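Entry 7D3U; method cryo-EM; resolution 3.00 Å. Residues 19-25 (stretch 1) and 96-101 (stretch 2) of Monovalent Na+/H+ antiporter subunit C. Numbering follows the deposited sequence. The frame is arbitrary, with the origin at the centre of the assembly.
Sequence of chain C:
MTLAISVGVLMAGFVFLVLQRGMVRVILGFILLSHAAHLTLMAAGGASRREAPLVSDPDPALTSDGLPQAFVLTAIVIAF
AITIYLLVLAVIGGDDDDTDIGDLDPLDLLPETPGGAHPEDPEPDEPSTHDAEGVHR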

# COMPACT_ATOMS: atom_id res chain seq x y z
N LEU C 19 -19.43 1.39 8.99
CA LEU C 19 -19.36 0.10 9.66
C LEU C 19 -20.59 -0.75 9.42
O LEU C 19 -20.72 -1.82 10.03
CB LEU C 19 -19.16 0.31 11.17
CG LEU C 19 -17.78 0.80 11.59
CD1 LEU C 19 -17.76 1.12 13.07
CD2 LEU C 19 -16.72 -0.22 11.25
N GLN C 20 -21.49 -0.33 8.54
CA GLN C 20 -22.72 -1.05 8.28
C GLN C 20 -22.54 -1.96 7.06
O GLN C 20 -21.43 -2.12 6.54
CB GLN C 20 -23.87 -0.07 8.09
CG GLN C 20 -24.24 0.70 9.35
CD GLN C 20 -24.35 -0.19 10.57
OE1 GLN C 20 -25.38 -0.83 10.79
NE2 GLN C 20 -23.29 -0.24 11.37
N ARG C 21 -23.63 -2.55 6.60
CA ARG C 21 -23.62 -3.50 5.50
C ARG C 21 -24.12 -2.83 4.23
O ARG C 21 -25.09 -2.08 4.25
CB ARG C 21 -24.49 -4.71 5.83
CG ARG C 21 -24.20 -5.94 4.99
CD ARG C 21 -25.16 -7.07 5.34
NE ARG C 21 -25.01 -8.20 4.43
CZ ARG C 21 -25.93 -9.13 4.24
NH1 ARG C 21 -27.08 -9.07 4.90
NH2 ARG C 21 -25.71 -10.13 3.40
N GLY C 22 -23.44 -3.11 3.13
CA GLY C 22 -23.80 -2.53 1.85
C GLY C 22 -22.79 -1.48 1.44
O GLY C 22 -22.30 -0.70 2.28
N MET C 23 -22.45 -1.45 0.15
CA MET C 23 -21.44 -0.51 -0.32
C MET C 23 -21.98 0.91 -0.43
O MET C 23 -21.23 1.87 -0.21
CB MET C 23 -20.88 -0.96 -1.66
CG MET C 23 -19.61 -0.24 -2.06
SD MET C 23 -18.30 -0.46 -0.85
CE MET C 23 -17.12 0.77 -1.40
N VAL C 24 -23.26 1.07 -0.75
CA VAL C 24 -23.84 2.41 -0.80
C VAL C 24 -23.97 2.98 0.60
O VAL C 24 -23.72 4.17 0.83
CB VAL C 24 -25.19 2.38 -1.54
CG1 VAL C 24 -25.91 3.71 -1.37
CG2 VAL C 24 -24.98 2.09 -3.01
N ARG C 25 -24.34 2.14 1.57
CA ARG C 25 -24.38 2.57 2.96
C ARG C 25 -23.00 2.89 3.51
O ARG C 25 -22.90 3.45 4.61
CB ARG C 25 -25.04 1.49 3.82
CG ARG C 25 -25.69 2.00 5.09
CD ARG C 25 -26.71 0.99 5.60
NE ARG C 25 -27.04 1.19 7.01
CZ ARG C 25 -27.86 2.12 7.47
NH1 ARG C 25 -28.44 2.96 6.63
NH2 ARG C 25 -28.10 2.22 8.77
N ASP C 96 -25.20 -7.72 -6.06
CA ASP C 96 -25.71 -6.71 -5.14
C ASP C 96 -24.56 -5.79 -4.76
O ASP C 96 -23.48 -5.84 -5.36
CB ASP C 96 -26.35 -7.37 -3.91
CG ASP C 96 -27.65 -8.06 -4.23
OD1 ASP C 96 -28.21 -7.80 -5.32
OD2 ASP C 96 -28.12 -8.86 -3.40
N ASP C 97 -24.79 -4.94 -3.77
CA ASP C 97 -23.73 -4.14 -3.18
C ASP C 97 -23.33 -4.63 -1.80
O ASP C 97 -22.64 -3.92 -1.07
CB ASP C 97 -24.15 -2.67 -3.12
CG ASP C 97 -25.38 -2.45 -2.27
OD1 ASP C 97 -25.95 -3.44 -1.78
OD2 ASP C 97 -25.77 -1.28 -2.09
N ASP C 98 -23.75 -5.84 -1.44
CA ASP C 98 -23.44 -6.40 -0.13
C ASP C 98 -21.93 -6.44 0.08
O ASP C 98 -21.16 -6.74 -0.83
CB ASP C 98 -24.03 -7.81 -0.01
CG ASP C 98 -23.90 -8.38 1.39
OD1 ASP C 98 -23.41 -7.67 2.29
OD2 ASP C 98 -24.29 -9.55 1.59
N THR C 99 -21.51 -6.14 1.31
CA THR C 99 -20.10 -6.08 1.64
C THR C 99 -19.64 -7.15 2.62
O THR C 99 -18.43 -7.34 2.76
CB THR C 99 -19.74 -4.70 2.22
OG1 THR C 99 -18.32 -4.58 2.34
CG2 THR C 99 -20.37 -4.50 3.58
N ASP C 100 -20.56 -7.86 3.27
CA ASP C 100 -20.14 -8.92 4.18
C ASP C 100 -19.63 -10.12 3.42
O ASP C 100 -20.38 -11.08 3.16
CB ASP C 100 -21.27 -9.33 5.12
CG ASP C 100 -21.53 -8.31 6.21
OD1 ASP C 100 -20.58 -7.58 6.57
OD2 ASP C 100 -22.67 -8.22 6.69
N ILE C 101 -18.36 -10.08 3.04
CA ILE C 101 -17.68 -11.19 2.40
C ILE C 101 -16.56 -11.66 3.31
O ILE C 101 -16.00 -10.88 4.10
CB ILE C 101 -17.13 -10.78 1.01
CG1 ILE C 101 -16.26 -9.53 1.14
CG2 ILE C 101 -18.26 -10.56 0.04
CD1 ILE C 101 -16.06 -8.79 -0.15

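Arg21 pairs with Asp98 through two hydrogen bonds that form part of a salt bridge. The CA-to-CB bond of Arg21 points sideways to stretch 2, but its chain is extended, with chi1, chi2 and chi3 all t. That carries the guanidinium to the Asp98 carboxylate. The CA-to-CB bond of Asp98 also points sideways; its t rotamer and a chi2 of 3° bring both oxygens to the arginine. Arg21 NE donates to Asp98 OD1 at 2.7 Å, and Arg21 NH2 donates to Asp98 OD2 at 2.4 Å. The second distance is very short, and at 3.0 Å resolution its exact value deserves caution. The result is a two-pronged salt bridge, with Asp98 OD2 at the guanidinium edge, near its plane.

Asp100 adds a second negative charge. Its CA-to-CB bond points toward stretch 1, and chi1 is m. Asp100 OD2 lies 3.3 Å from Arg21 NE. This oxygen lies well out of the guanidinium plane, so the salt bridge rests on charge alone. Asp98 OD1 also accepts from the backbone Asp100 N at 3.0 Å, which ties the two acids together locally.

The CA-to-CB bond of Thr99 points toward stretch 1, and chi1 is t. The methyl Thr99 CG2 packs against the backbone, 3.4 Å from Gly22 N and 3.9 Å from Arg21 CA.

Gly22 has phi/psi of 107/140°. A CB here would be jammed against the carbonyl O of Arg21, which by itself calls for glycine. Gly22 CA makes a CA-H...O contact with Asp97 O at 3.4 Å. Asp97 O also accepts a hydrogen bond from Met23 N at 2.8 Å.

Met23 CB and Asp97 CB also meet at 4.0 Å, but the end of the methionine leads away from stretch 2. Asp97 has chi1 p, and its CA-to-CB bond points toward stretch 1. Asp97 OD2 lies 3.6 Å from Val24 CG2, while both carboxylate oxygens are hydrogen-bonded elsewhere in the structure.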